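PDB 5THW: deacylase from Burkholderia multivorans, which probably hydrolyses N-carbamoyl amino acids as a two-zinc enzyme of the peptidase M20 family, and binds N-(aminocarbonyl)-beta-alanine in this crystal. Local coordinates for residues A[37-42]-A[63-68]; A[212-217]-A[375-380]; A[222-227]-A[414-419]; A[281-286]-A[317-322]; A[304-309]-A[321-326]. All coordinates share one frame; numbering follows the deposited sequence.

In the fold
Interaction 1 comes first along the chain. It closes a short loop between helices 29-39 and 57-72 before any other contact opens. Interactions 2 and 3 then cross: 212-217 precedes 222-227, and 375-380 precedes 414-419. Interaction 2 joins two loops at the ligand, and interaction 3 sets helix 411-429 against the start of strand 225-242. Interactions 4 and 5 both lie within the spans that 2 and 3 enclose. They join neighbouring strands 282-291 and 297-310 to the same helix, 313-334, and share A321 and A322. R309 of interaction 5 reaches the ligand beside G376 and A377 of interaction 2, linking the dimerisation domain to the zinc-bearing domain.

Interaction 1 of 5, residues A[37-42]-A[63-68]; sequences MEMAKI and RDLIVR
This is an apolar contact, M39 and I42 against L65 and I66, in the zinc-binding domain of the M20 fold. It joins the end region of helix 29-39, with its type I turn M39-I42, to the middle of helix 57-72. M39 CG stands beside the backbone N (chi1 -85°) and the chain bends at chi2 (-65°), which brings SD to the second helix. M39 SD meets L65 CD2 at 4.0 Å, the two side chains sliding past each other in opposite directions. The same M39 SD lies 4.0 Å from I66 CG1, and here the two side chains cross at about a right angle. L65 points toward the first segment, and its CD2 methyl touches both M39 SD and I42 CD1. Hydrophobic burial holds the contact, with no hydrogen bond across it. M39 and I66 also both touch I117 of helix 117-132. The side chain of I66 is about 9 Å from that of the zinc ligand H104. At the edge of the contact, K41 NZ and E38 OE2 form a salt bridge at 3.5 Å within the first segment, its hydrogen bond weak. The turn brings I42 over the leucine, with I42 CD1 3.8 Å from L65 CD2.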
# COMPACT_ATOMS: atom_id res chain seq x y z
N MET A 37 -1.80 25.16 -24.48
CA MET A 37 -0.50 25.30 -23.84
C MET A 37 -0.58 26.10 -22.56
O MET A 37 0.16 25.85 -21.60
CB MET A 37 0.50 25.95 -24.80
CG MET A 37 0.70 25.20 -26.10
SD MET A 37 1.33 23.52 -25.87
CE MET A 37 -0.17 22.54 -26.07
N GLU A 38 -1.49 27.08 -22.51
CA GLU A 38 -1.61 27.90 -21.31
C GLU A 38 -2.23 27.10 -20.17
O GLU A 38 -1.80 27.21 -19.01
CB GLU A 38 -2.44 29.15 -21.63
CG GLU A 38 -2.33 30.22 -20.58
CD GLU A 38 -0.90 30.73 -20.45
OE1 GLU A 38 -0.19 30.75 -21.48
OE2 GLU A 38 -0.50 31.11 -19.33
N MET A 39 -3.27 26.31 -20.47
CA MET A 39 -3.90 25.47 -19.45
C MET A 39 -2.95 24.39 -18.94
O MET A 39 -3.07 23.96 -17.79
CB MET A 39 -5.16 24.82 -20.01
CG MET A 39 -6.40 25.69 -19.92
SD MET A 39 -6.87 26.01 -18.22
CE MET A 39 -7.04 24.34 -17.59
N ALA A 40 -2.00 23.95 -19.78
CA ALA A 40 -1.06 22.91 -19.37
C ALA A 40 -0.13 23.39 -18.27
O ALA A 40 0.49 22.56 -17.60
CB ALA A 40 -0.25 22.44 -20.58
N LYS A 41 -0.02 24.70 -18.07
CA LYS A 41 0.81 25.20 -16.97
C LYS A 41 0.19 24.92 -15.61
O LYS A 41 0.91 24.76 -14.62
CB LYS A 41 1.04 26.71 -17.13
CG LYS A 41 1.73 27.12 -18.41
CD LYS A 41 1.88 28.65 -18.47
CE LYS A 41 2.67 29.08 -19.70
NZ LYS A 41 2.89 30.55 -19.74
N ILE A 42 -1.14 24.83 -15.54
CA ILE A 42 -1.88 24.64 -14.30
C ILE A 42 -1.84 23.15 -13.95
O ILE A 42 -2.59 22.35 -14.51
CB ILE A 42 -3.32 25.15 -14.41
CG1 ILE A 42 -3.34 26.64 -14.77
CG2 ILE A 42 -4.08 24.91 -13.11
CD1 ILE A 42 -4.72 27.16 -15.06
N ARG A 63 -10.49 25.91 -13.61
CA ARG A 63 -11.87 26.35 -13.80
C ARG A 63 -11.95 27.86 -13.91
O ARG A 63 -12.53 28.39 -14.86
CB ARG A 63 -12.76 25.85 -12.66
CG ARG A 63 -12.98 24.35 -12.65
CD ARG A 63 -13.59 23.91 -11.33
NE ARG A 63 -14.05 22.53 -11.38
CZ ARG A 63 -15.33 22.18 -11.44
NH1 ARG A 63 -16.27 23.11 -11.47
NH2 ARG A 63 -15.66 20.89 -11.48
N ASP A 64 -11.33 28.58 -12.96
CA ASP A 64 -11.42 30.04 -12.96
C ASP A 64 -10.87 30.62 -14.26
O ASP A 64 -11.43 31.58 -14.81
CB ASP A 64 -10.66 30.64 -11.77
CG ASP A 64 -11.29 30.29 -10.42
OD1 ASP A 64 -12.50 29.98 -10.37
OD2 ASP A 64 -10.56 30.34 -9.41
N LEU A 65 -9.79 30.04 -14.78
CA LEU A 65 -9.19 30.56 -16.01
C LEU A 65 -10.10 30.32 -17.21
O LEU A 65 -10.22 31.19 -18.08
CB LEU A 65 -7.82 29.91 -16.23
CG LEU A 65 -7.08 30.45 -17.45
CD1 LEU A 65 -6.94 31.98 -17.34
CD2 LEU A 65 -5.72 29.79 -17.55
N ILE A 66 -10.74 29.15 -17.28
CA ILE A 66 -11.65 28.86 -18.38
C ILE A 66 -12.86 29.79 -18.33
O ILE A 66 -13.31 30.32 -19.36
CB ILE A 66 -12.07 27.38 -18.35
CG1 ILE A 66 -10.86 26.48 -18.59
CG2 ILE A 66 -13.16 27.11 -19.37
CD1 ILE A 66 -11.16 25.02 -18.33
N VAL A 67 -13.41 30.00 -17.13
CA VAL A 67 -14.55 30.89 -16.98
C VAL A 67 -14.19 32.30 -17.41
O VAL A 67 -14.97 32.98 -18.09
CB VAL A 67 -15.05 30.85 -15.52
CG1 VAL A 67 -15.98 32.01 -15.23
CG2 VAL A 67 -15.76 29.52 -15.25
N ARG A 68 -12.99 32.77 -17.03
CA ARG A 68 -12.56 34.11 -17.41
C ARG A 68 -12.40 34.23 -18.93
O ARG A 68 -12.81 35.25 -19.51
CB ARG A 68 -11.26 34.47 -16.69
CG ARG A 68 -10.55 35.68 -17.29
CD ARG A 68 -9.54 36.26 -16.33
NE ARG A 68 -8.22 35.66 -16.51
CZ ARG A 68 -7.39 35.97 -17.51
NH1 ARG A 68 -6.21 35.37 -17.59
NH2 ARG A 68 -7.74 36.87 -18.41

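Interaction 2 of 5, residues A[212-217]-A[375-380]; sequences IEQGPI and SGAGHD. With URP (N-(aminocarbonyl)-beta-alanine), chain G.
The amide of Q214 points its two ends at different partners: its oxygen at A377 and H379, its nitrogen at the bound N-(aminocarbonyl)-beta-alanine. Q214 OE1 lies 3.2 Å from A377 CB. It also meets the rim of the imidazole near the ring plane, with Q214 OE1 3.4 Å from H379 CE1, consistent with a weak C-H...O contact. The amide and ring planes are 34° apart. Beyond CG the Q214 chain is extended, which carries NE2 to the ligand. Q214 NE2 donates to URP O2 at 3.0 Å (157°) and also bonds S402, so two partners fix the rotation of the amide.

G378 grips the ligand with both backbone polar atoms. G378 N donates to URP O42 over 2.6 Å in a nearly straight bond (171°), and URP N1 donates to G378 O at 3.0 Å. The loop is braced from within by S375 OG, which donates to A377 O at 2.8 Å. One water bridges the two loops, donating to E213 O at 2.8 Å and accepting from G376 N.

This is the active-site pocket. The Q214 side chain is about 4 Å from a zinc ion, and H247 and N296 of the second subunit also bond the ligand. The two loops follow strands 206-212 and 370-375 and lead into helices 217-220 and 380-384. Strand 390-395, which pairs with 206-212, touches both loops: F394 meets E213 and S375, and M392 meets H379.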
# COMPACT_ATOMS: atom_id res chain seq x y z
N ILE A 212 -9.58 13.43 -27.72
CA ILE A 212 -8.54 12.58 -28.31
C ILE A 212 -8.93 11.11 -28.16
O ILE A 212 -9.61 10.72 -27.21
CB ILE A 212 -7.15 12.83 -27.69
CG1 ILE A 212 -7.19 12.60 -26.18
CG2 ILE A 212 -6.65 14.23 -28.04
CD1 ILE A 212 -5.87 12.17 -25.60
N GLU A 213 -8.47 10.29 -29.11
CA GLU A 213 -8.89 8.89 -29.17
C GLU A 213 -8.50 8.13 -27.91
O GLU A 213 -9.23 7.23 -27.46
CB GLU A 213 -8.29 8.21 -30.40
CG GLU A 213 -8.73 6.75 -30.55
CD GLU A 213 -7.88 5.98 -31.55
OE1 GLU A 213 -7.36 6.59 -32.50
OE2 GLU A 213 -7.74 4.74 -31.38
N GLN A 214 -7.34 8.45 -27.34
CA GLN A 214 -6.73 7.70 -26.25
C GLN A 214 -6.37 6.28 -26.66
O GLN A 214 -6.12 5.42 -25.81
CB GLN A 214 -7.63 7.70 -25.00
CG GLN A 214 -8.17 9.10 -24.67
CD GLN A 214 -9.07 9.13 -23.45
OE1 GLN A 214 -10.24 8.76 -23.52
NE2 GLN A 214 -8.54 9.61 -22.32
N GLY A 215 -6.32 6.03 -27.97
CA GLY A 215 -5.93 4.77 -28.55
C GLY A 215 -5.16 4.98 -29.84
O GLY A 215 -5.02 6.11 -30.32
N PRO A 216 -4.65 3.90 -30.43
CA PRO A 216 -3.73 4.01 -31.58
C PRO A 216 -4.35 3.92 -32.98
O PRO A 216 -3.60 3.99 -33.96
CB PRO A 216 -2.80 2.81 -31.35
CG PRO A 216 -3.72 1.78 -30.78
CD PRO A 216 -4.73 2.52 -29.93
N ILE A 217 -5.67 3.75 -33.10
CA ILE A 217 -6.27 3.38 -34.38
C ILE A 217 -6.13 4.49 -35.41
O ILE A 217 -5.66 4.25 -36.54
CB ILE A 217 -7.75 2.98 -34.17
CG1 ILE A 217 -7.84 1.80 -33.21
CG2 ILE A 217 -8.40 2.65 -35.50
CD1 ILE A 217 -9.24 1.27 -33.05
N SER A 375 -15.60 4.30 -29.11
CA SER A 375 -14.84 4.93 -28.04
C SER A 375 -14.46 3.94 -26.95
O SER A 375 -15.33 3.32 -26.33
CB SER A 375 -15.63 6.09 -27.44
OG SER A 375 -14.96 6.56 -26.29
N GLY A 376 -13.15 3.80 -26.70
CA GLY A 376 -12.68 2.89 -25.68
C GLY A 376 -12.84 3.38 -24.26
O GLY A 376 -12.79 2.57 -23.33
N ALA A 377 -13.03 4.68 -24.08
CA ALA A 377 -13.19 5.27 -22.76
C ALA A 377 -14.59 5.82 -22.61
O ALA A 377 -15.33 5.99 -23.58
CB ALA A 377 -12.17 6.39 -22.51
N GLY A 378 -14.96 6.07 -21.36
CA GLY A 378 -16.23 6.69 -21.07
C GLY A 378 -16.07 8.20 -21.11
O GLY A 378 -15.02 8.74 -20.76
N HIS A 379 -17.11 8.87 -21.57
CA HIS A 379 -17.09 10.32 -21.64
C HIS A 379 -18.43 10.81 -21.14
O HIS A 379 -19.41 10.06 -21.09
CB HIS A 379 -16.79 10.81 -23.06
CG HIS A 379 -15.56 10.18 -23.66
ND1 HIS A 379 -14.28 10.54 -23.29
CD2 HIS A 379 -15.42 9.23 -24.62
CE1 HIS A 379 -13.41 9.82 -23.98
NE2 HIS A 379 -14.08 9.03 -24.79
N ASP A 380 -18.46 12.08 -20.75
CA ASP A 380 -19.72 12.70 -20.34
C ASP A 380 -20.78 12.61 -21.43
O ASP A 380 -21.98 12.59 -21.14
CB ASP A 380 -19.44 14.15 -19.93
CG ASP A 380 -18.45 14.24 -18.77
OD1 ASP A 380 -18.74 13.72 -17.67
OD2 ASP A 380 -17.35 14.82 -18.97
O2 URP G . -10.23 9.03 -19.94
C2 URP G . -11.28 9.58 -19.66
N3 URP G . -11.37 10.90 -19.62
N1 URP G . -12.36 8.87 -19.38
C6 URP G . -12.67 8.51 -18.00
C5 URP G . -13.65 7.35 -17.92
C4 URP G . -12.92 6.11 -18.40
O42 URP G . -13.24 5.63 -19.51
O41 URP G . -12.04 5.63 -17.66
O HOH W 1 -10.95 5.15 -28.27

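Interaction 3 of 5, residues A[222-227]-A[414-419]; sequences RKTIGV and IEAGAN
T224 and I225 lay their methyl groups on one turn of helix 411-429, at A416 and G417. Here the start of strand 225-242 and the residue before it pack on a helix, in the alpha/beta zinc-binding domain of the M20 fold. T224 CG2 meets A416 CB at 3.5 Å. I225 CD1 reaches the helix backbone, 3.6 Å from G417 CA. G417 has no side chain, so the isoleucine methyl rests directly on the main chain. The same I225 CD1 is 3.9 Å from A416 C, while its distance to A416 CB is 4.3 Å. The backbones come close, with the CA atoms of I225 and G417 6.5 Å apart. No hydrogen bond crosses the contact.

Behind this first shell, the strand is held in the sheet. I225 and V227 make backbone bonds to R371, and G226 pairs with F394. Just before the strand, helix 217-220 ends in a Schellman motif, with R222 at positive phi (52°). Y368 lines the contact: I225 and A416 both touch it, and its hydroxyl bonds N419 ND2. On the far side of the helix, I414 and A418 pack on L32 of helix 29-39.

The I225 chain turns at both torsions. CG1 stands beside the backbone N (chi1 -64°) and the chain bends again at chi2 (-65°), which places I225 CD1 also 3.7 Å from G417 N.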
# COMPACT_ATOMS: atom_id res chain seq x y z
N ARG A 222 -3.55 6.55 -40.37
CA ARG A 222 -3.32 7.88 -40.95
C ARG A 222 -4.65 8.59 -41.21
O ARG A 222 -4.86 9.20 -42.26
CB ARG A 222 -2.47 7.80 -42.21
N LYS A 223 -5.57 8.48 -40.25
CA LYS A 223 -6.86 9.15 -40.30
C LYS A 223 -6.85 10.34 -39.35
O LYS A 223 -6.28 10.27 -38.26
CB LYS A 223 -8.00 8.20 -39.93
CG LYS A 223 -8.21 7.05 -40.92
CD LYS A 223 -8.49 7.61 -42.30
CE LYS A 223 -9.32 6.67 -43.12
NZ LYS A 223 -9.05 6.90 -44.57
N THR A 224 -7.44 11.45 -39.80
CA THR A 224 -7.44 12.67 -39.00
C THR A 224 -8.64 12.75 -38.05
O THR A 224 -8.50 13.24 -36.93
CB THR A 224 -7.40 13.88 -39.93
OG1 THR A 224 -6.18 13.85 -40.67
CG2 THR A 224 -7.48 15.17 -39.14
N ILE A 225 -9.82 12.30 -38.47
CA ILE A 225 -11.03 12.42 -37.67
C ILE A 225 -11.62 11.04 -37.46
O ILE A 225 -11.80 10.28 -38.42
CB ILE A 225 -12.05 13.36 -38.33
CG1 ILE A 225 -11.50 14.79 -38.40
CG2 ILE A 225 -13.38 13.32 -37.59
CD1 ILE A 225 -11.27 15.43 -37.04
N GLY A 226 -11.95 10.72 -36.21
CA GLY A 226 -12.69 9.52 -35.90
C GLY A 226 -14.14 9.86 -35.68
O GLY A 226 -14.48 10.63 -34.78
N VAL A 227 -15.01 9.28 -36.51
CA VAL A 227 -16.45 9.50 -36.39
C VAL A 227 -16.98 8.50 -35.35
O VAL A 227 -17.26 7.34 -35.67
CB VAL A 227 -17.16 9.35 -37.74
CG1 VAL A 227 -18.65 9.65 -37.61
CG2 VAL A 227 -16.50 10.26 -38.76
N ILE A 414 -5.45 18.77 -33.55
CA ILE A 414 -6.23 19.64 -32.67
C ILE A 414 -7.10 20.59 -33.49
O ILE A 414 -8.30 20.75 -33.22
CB ILE A 414 -5.28 20.43 -31.74
CG1 ILE A 414 -4.54 19.47 -30.80
CG2 ILE A 414 -6.03 21.49 -30.96
CD1 ILE A 414 -5.42 18.50 -30.06
N GLU A 415 -6.52 21.21 -34.53
CA GLU A 415 -7.27 22.15 -35.34
C GLU A 415 -8.38 21.47 -36.13
O GLU A 415 -9.48 22.00 -36.26
CB GLU A 415 -6.33 22.90 -36.28
CG GLU A 415 -7.05 23.81 -37.26
CD GLU A 415 -6.10 24.60 -38.11
OE1 GLU A 415 -4.90 24.29 -38.08
OE2 GLU A 415 -6.56 25.53 -38.82
N ALA A 416 -8.10 20.28 -36.67
CA ALA A 416 -9.09 19.61 -37.52
C ALA A 416 -10.30 19.15 -36.72
O ALA A 416 -11.44 19.29 -37.19
CB ALA A 416 -8.44 18.43 -38.24
N GLY A 417 -10.09 18.59 -35.53
CA GLY A 417 -11.22 18.17 -34.71
C GLY A 417 -12.11 19.33 -34.30
O GLY A 417 -13.33 19.19 -34.23
N ALA A 418 -11.51 20.49 -34.03
CA ALA A 418 -12.30 21.66 -33.68
C ALA A 418 -13.12 22.15 -34.86
O ALA A 418 -14.25 22.62 -34.67
CB ALA A 418 -11.39 22.78 -33.17
N ASN A 419 -12.59 22.04 -36.07
CA ASN A 419 -13.37 22.43 -37.24
C ASN A 419 -14.58 21.52 -37.43
O ASN A 419 -15.68 21.98 -37.74
CB ASN A 419 -12.48 22.45 -38.49
CG ASN A 419 -11.70 23.75 -38.63
OD1 ASN A 419 -12.17 24.81 -38.22
ND2 ASN A 419 -10.50 23.67 -39.20

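Interaction 4 of 5, residues A[281-286]-A[317-322]; sequences GCATVG and AQMDAA
Residues G281 to A283 enter strand 282-291 and run past M319 of helix 313-334, the CA atoms of G281 and M319 being 8.8 Å apart. M319 makes the contact from the helix side, and it does so with its terminal methyl. M319 CE lies 3.4 Å from C282 O, and the same CE is 4.1 Å from C282 N. The side chain of C282 points away, so the methyl meets the peptide backbone there. The methyl also comes near the residues on either side: M319 CE is 4.5 Å from G281 CA and 4.5 Å from A283 CB. The M319 chain leaves the helix extended at chi2 (166°) and then turns at chi3 (80°), which lays CE over the strand.

Both elements belong to the dimerisation domain of the M20 family. Its order here, strand, helix, strand, strand, helix, strand, is that of a ferredoxin-like alpha/beta sandwich. Helices 259-275 and 313-334 lie side by side on the sheet, where M319 also touches I273 and A283 touches V270.

C282 O has a polar partner as well, a probable backbone hydrogen bond from R309 N of the neighbouring strand. The second subunit packs against this strand. C282 touches G249 of that subunit, A283 touches M253, and T284 OG1 is hydrogen-bonded to R256 NH1 of the same subunit.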
# COMPACT_ATOMS: atom_id res chain seq x y z
N GLY A 281 -11.70 -6.92 -25.33
CA GLY A 281 -11.82 -6.99 -23.89
C GLY A 281 -10.79 -6.12 -23.19
O GLY A 281 -9.62 -6.06 -23.59
N CYS A 282 -11.23 -5.44 -22.14
CA CYS A 282 -10.34 -4.59 -21.35
C CYS A 282 -10.49 -4.99 -19.90
O CYS A 282 -11.61 -5.12 -19.40
CB CYS A 282 -10.68 -3.11 -21.54
SG CYS A 282 -10.57 -2.51 -23.25
N ALA A 283 -9.36 -5.20 -19.22
CA ALA A 283 -9.39 -5.60 -17.82
C ALA A 283 -8.14 -5.08 -17.10
O ALA A 283 -7.02 -5.28 -17.58
CB ALA A 283 -9.51 -7.12 -17.70
N THR A 284 -8.33 -4.39 -15.97
CA THR A 284 -7.22 -3.75 -15.28
C THR A 284 -7.48 -3.66 -13.78
O THR A 284 -8.61 -3.43 -13.35
CB THR A 284 -6.93 -2.35 -15.84
OG1 THR A 284 -6.86 -2.41 -17.26
CG2 THR A 284 -5.60 -1.82 -15.30
N VAL A 285 -6.43 -3.87 -12.99
CA VAL A 285 -6.41 -3.52 -11.58
C VAL A 285 -5.45 -2.34 -11.42
O VAL A 285 -4.23 -2.50 -11.55
CB VAL A 285 -6.00 -4.70 -10.69
CG1 VAL A 285 -5.83 -4.22 -9.24
CG2 VAL A 285 -7.02 -5.83 -10.78
N GLY A 286 -6.01 -1.15 -11.19
CA GLY A 286 -5.22 0.06 -11.13
C GLY A 286 -4.91 0.57 -9.73
O GLY A 286 -3.93 1.30 -9.54
N ALA A 317 -20.99 -8.90 -19.35
CA ALA A 317 -21.58 -9.68 -18.26
C ALA A 317 -20.86 -11.01 -18.05
O ALA A 317 -20.79 -11.50 -16.92
CB ALA A 317 -23.07 -9.92 -18.53
N GLN A 318 -20.34 -11.61 -19.12
CA GLN A 318 -19.55 -12.84 -18.96
C GLN A 318 -18.28 -12.58 -18.17
O GLN A 318 -17.89 -13.39 -17.32
CB GLN A 318 -19.20 -13.43 -20.33
CG GLN A 318 -20.30 -14.20 -21.02
CD GLN A 318 -20.15 -14.20 -22.53
OE1 GLN A 318 -19.04 -14.24 -23.06
NE2 GLN A 318 -21.28 -14.18 -23.23
N MET A 319 -17.63 -11.44 -18.43
CA MET A 319 -16.45 -11.07 -17.66
C MET A 319 -16.82 -10.87 -16.19
O MET A 319 -16.06 -11.27 -15.30
CB MET A 319 -15.82 -9.80 -18.24
CG MET A 319 -15.30 -9.99 -19.66
SD MET A 319 -14.93 -8.44 -20.50
CE MET A 319 -13.33 -8.05 -19.79
N ASP A 320 -17.98 -10.28 -15.93
CA ASP A 320 -18.47 -10.12 -14.57
C ASP A 320 -18.62 -11.47 -13.86
O ASP A 320 -18.19 -11.63 -12.71
CB ASP A 320 -19.80 -9.39 -14.58
CG ASP A 320 -20.50 -9.44 -13.24
OD1 ASP A 320 -20.12 -8.67 -12.33
OD2 ASP A 320 -21.41 -10.29 -13.08
N ALA A 321 -19.23 -12.44 -14.54
CA ALA A 321 -19.43 -13.76 -13.95
C ALA A 321 -18.11 -14.47 -13.67
O ALA A 321 -17.94 -15.12 -12.64
CB ALA A 321 -20.31 -14.62 -14.86
N ALA A 322 -17.15 -14.36 -14.60
CA ALA A 322 -15.85 -14.97 -14.38
C ALA A 322 -15.15 -14.34 -13.19
O ALA A 322 -14.52 -15.05 -12.39
CB ALA A 322 -15.00 -14.85 -15.65

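Interaction 5 of 5, residues A[304-309]-A[321-326]; sequences FTVDFR and AALRDG. With URP (N-(aminocarbonyl)-beta-alanine), chain G.
In the ferredoxin-like dimerisation domain, residues 304-309 of strand 297-310 pack against helix 313-334 through V306 and F308, which meet L323. L323 CB comes to the edge of the phenyl ring, near its plane, 3.5 Å from F308 CE2. V306 and L323 reach toward each other tip to tip, with V306 CG1 3.9 Å from L323 CD2. V306 CG1 also sits over the centre of the F308 ring, 3.8 Å above its plane. This methyl thus touches both the ring face and the leucine, which itself meets the ring edge. CG of L323 lies anti to its backbone N (chi1 171°), which turns the branch to the strand.

The alternate residues D307 and R309 serve the ligand pocket. D307 takes the guanidinium side-on, in its plane: R309 NE donates to D307 OD2 at 2.8 Å and R309 NH2 to D307 OD1 at 2.9 Å. R309 NH1 donates to URP O42 at 2.7 Å (135°), and R309 NH2 to URP O41 at 2.8 Å (149°). NH2 thus serves both carboxylates. D307 fixes the rotation of the guanidinium, and the paired charges are consistent with a role for this arginine in recognising the acid end of the ligand.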
# COMPACT_ATOMS: atom_id res chain seq x y z
N PHE A 304 -8.77 -3.22 -3.35
CA PHE A 304 -8.29 -3.00 -4.72
C PHE A 304 -9.49 -2.88 -5.65
O PHE A 304 -10.62 -3.22 -5.30
CB PHE A 304 -7.32 -4.10 -5.16
CG PHE A 304 -7.94 -5.46 -5.26
CD1 PHE A 304 -8.07 -6.26 -4.13
CD2 PHE A 304 -8.34 -5.97 -6.49
CE1 PHE A 304 -8.63 -7.54 -4.23
CE2 PHE A 304 -8.89 -7.24 -6.59
CZ PHE A 304 -9.04 -8.02 -5.46
N THR A 305 -9.22 -2.38 -6.86
CA THR A 305 -10.27 -2.10 -7.82
C THR A 305 -10.12 -2.97 -9.07
O THR A 305 -9.04 -3.48 -9.37
CB THR A 305 -10.27 -0.62 -8.22
OG1 THR A 305 -9.02 -0.30 -8.84
CG2 THR A 305 -10.44 0.26 -6.96
N VAL A 306 -11.24 -3.16 -9.77
CA VAL A 306 -11.30 -3.90 -11.02
C VAL A 306 -12.01 -3.04 -12.07
O VAL A 306 -13.04 -2.42 -11.78
CB VAL A 306 -12.01 -5.26 -10.85
CG1 VAL A 306 -12.24 -5.92 -12.20
CG2 VAL A 306 -11.19 -6.19 -9.94
N ASP A 307 -11.46 -3.02 -13.27
CA ASP A 307 -11.96 -2.25 -14.41
C ASP A 307 -12.23 -3.24 -15.54
O ASP A 307 -11.29 -3.86 -16.05
CB ASP A 307 -10.94 -1.18 -14.81
CG ASP A 307 -11.40 -0.28 -15.96
OD1 ASP A 307 -11.39 0.96 -15.79
OD2 ASP A 307 -11.78 -0.80 -17.04
N PHE A 308 -13.50 -3.43 -15.90
CA PHE A 308 -13.88 -4.26 -17.03
C PHE A 308 -14.53 -3.40 -18.11
O PHE A 308 -15.33 -2.51 -17.82
CB PHE A 308 -14.87 -5.36 -16.62
CG PHE A 308 -14.22 -6.55 -15.95
CD1 PHE A 308 -12.87 -6.80 -16.08
CD2 PHE A 308 -15.00 -7.46 -15.25
CE1 PHE A 308 -12.29 -7.91 -15.48
CE2 PHE A 308 -14.43 -8.58 -14.65
CZ PHE A 308 -13.07 -8.80 -14.77
N ARG A 309 -14.18 -3.66 -19.37
CA ARG A 309 -14.79 -2.96 -20.49
C ARG A 309 -14.99 -3.91 -21.66
O ARG A 309 -14.17 -4.80 -21.89
CB ARG A 309 -13.95 -1.76 -20.95
CG ARG A 309 -13.61 -0.79 -19.84
CD ARG A 309 -12.81 0.39 -20.29
NE ARG A 309 -12.22 1.07 -19.14
CZ ARG A 309 -12.02 2.38 -19.06
NH1 ARG A 309 -12.37 3.17 -20.07
NH2 ARG A 309 -11.48 2.89 -17.96
N ALA A 321 -19.23 -12.44 -14.54
CA ALA A 321 -19.43 -13.76 -13.95
C ALA A 321 -18.11 -14.47 -13.67
O ALA A 321 -17.94 -15.12 -12.64
CB ALA A 321 -20.31 -14.62 -14.86
N ALA A 322 -17.15 -14.36 -14.60
CA ALA A 322 -15.85 -14.97 -14.38
C ALA A 322 -15.15 -14.34 -13.19
O ALA A 322 -14.52 -15.05 -12.39
CB ALA A 322 -15.00 -14.85 -15.65
N LEU A 323 -15.28 -13.02 -13.02
CA LEU A 323 -14.63 -12.34 -11.90
C LEU A 323 -15.21 -12.80 -10.57
O LEU A 323 -14.46 -13.14 -9.65
CB LEU A 323 -14.78 -10.83 -12.05
CG LEU A 323 -14.32 -10.04 -10.82
CD1 LEU A 323 -12.81 -10.12 -10.65
CD2 LEU A 323 -14.77 -8.59 -10.90
N ARG A 324 -16.54 -12.79 -10.44
CA ARG A 324 -17.17 -13.19 -9.19
C ARG A 324 -16.87 -14.64 -8.84
O ARG A 324 -16.71 -14.98 -7.67
CB ARG A 324 -18.67 -12.94 -9.26
CG ARG A 324 -19.02 -11.46 -9.37
CD ARG A 324 -20.48 -11.27 -9.66
NE ARG A 324 -20.80 -9.87 -9.93
CZ ARG A 324 -21.17 -9.00 -9.01
NH1 ARG A 324 -21.26 -9.37 -7.74
NH2 ARG A 324 -21.45 -7.75 -9.36
N ASP A 325 -16.84 -15.51 -9.85
CA ASP A 325 -16.51 -16.92 -9.62
C ASP A 325 -15.05 -17.08 -9.21
O ASP A 325 -14.74 -17.80 -8.25
CB ASP A 325 -16.80 -17.74 -10.88
CG ASP A 325 -16.55 -19.22 -10.68
OD1 ASP A 325 -17.43 -19.91 -10.13
OD2 ASP A 325 -15.45 -19.69 -11.05
N GLY A 326 -14.13 -16.42 -9.91
CA GLY A 326 -12.72 -16.56 -9.58
C GLY A 326 -12.36 -15.96 -8.23
O GLY A 326 -11.51 -16.49 -7.52
O2 URP G . -10.23 9.03 -19.94
C2 URP G . -11.28 9.58 -19.66
N3 URP G . -11.37 10.90 -19.62
N1 URP G . -12.36 8.87 -19.38
C6 URP G . -12.67 8.51 -18.00
C5 URP G . -13.65 7.35 -17.92
C4 URP G . -12.92 6.11 -18.40
O42 URP G . -13.24 5.63 -19.51
O41 URP G . -12.04 5.63 -17.66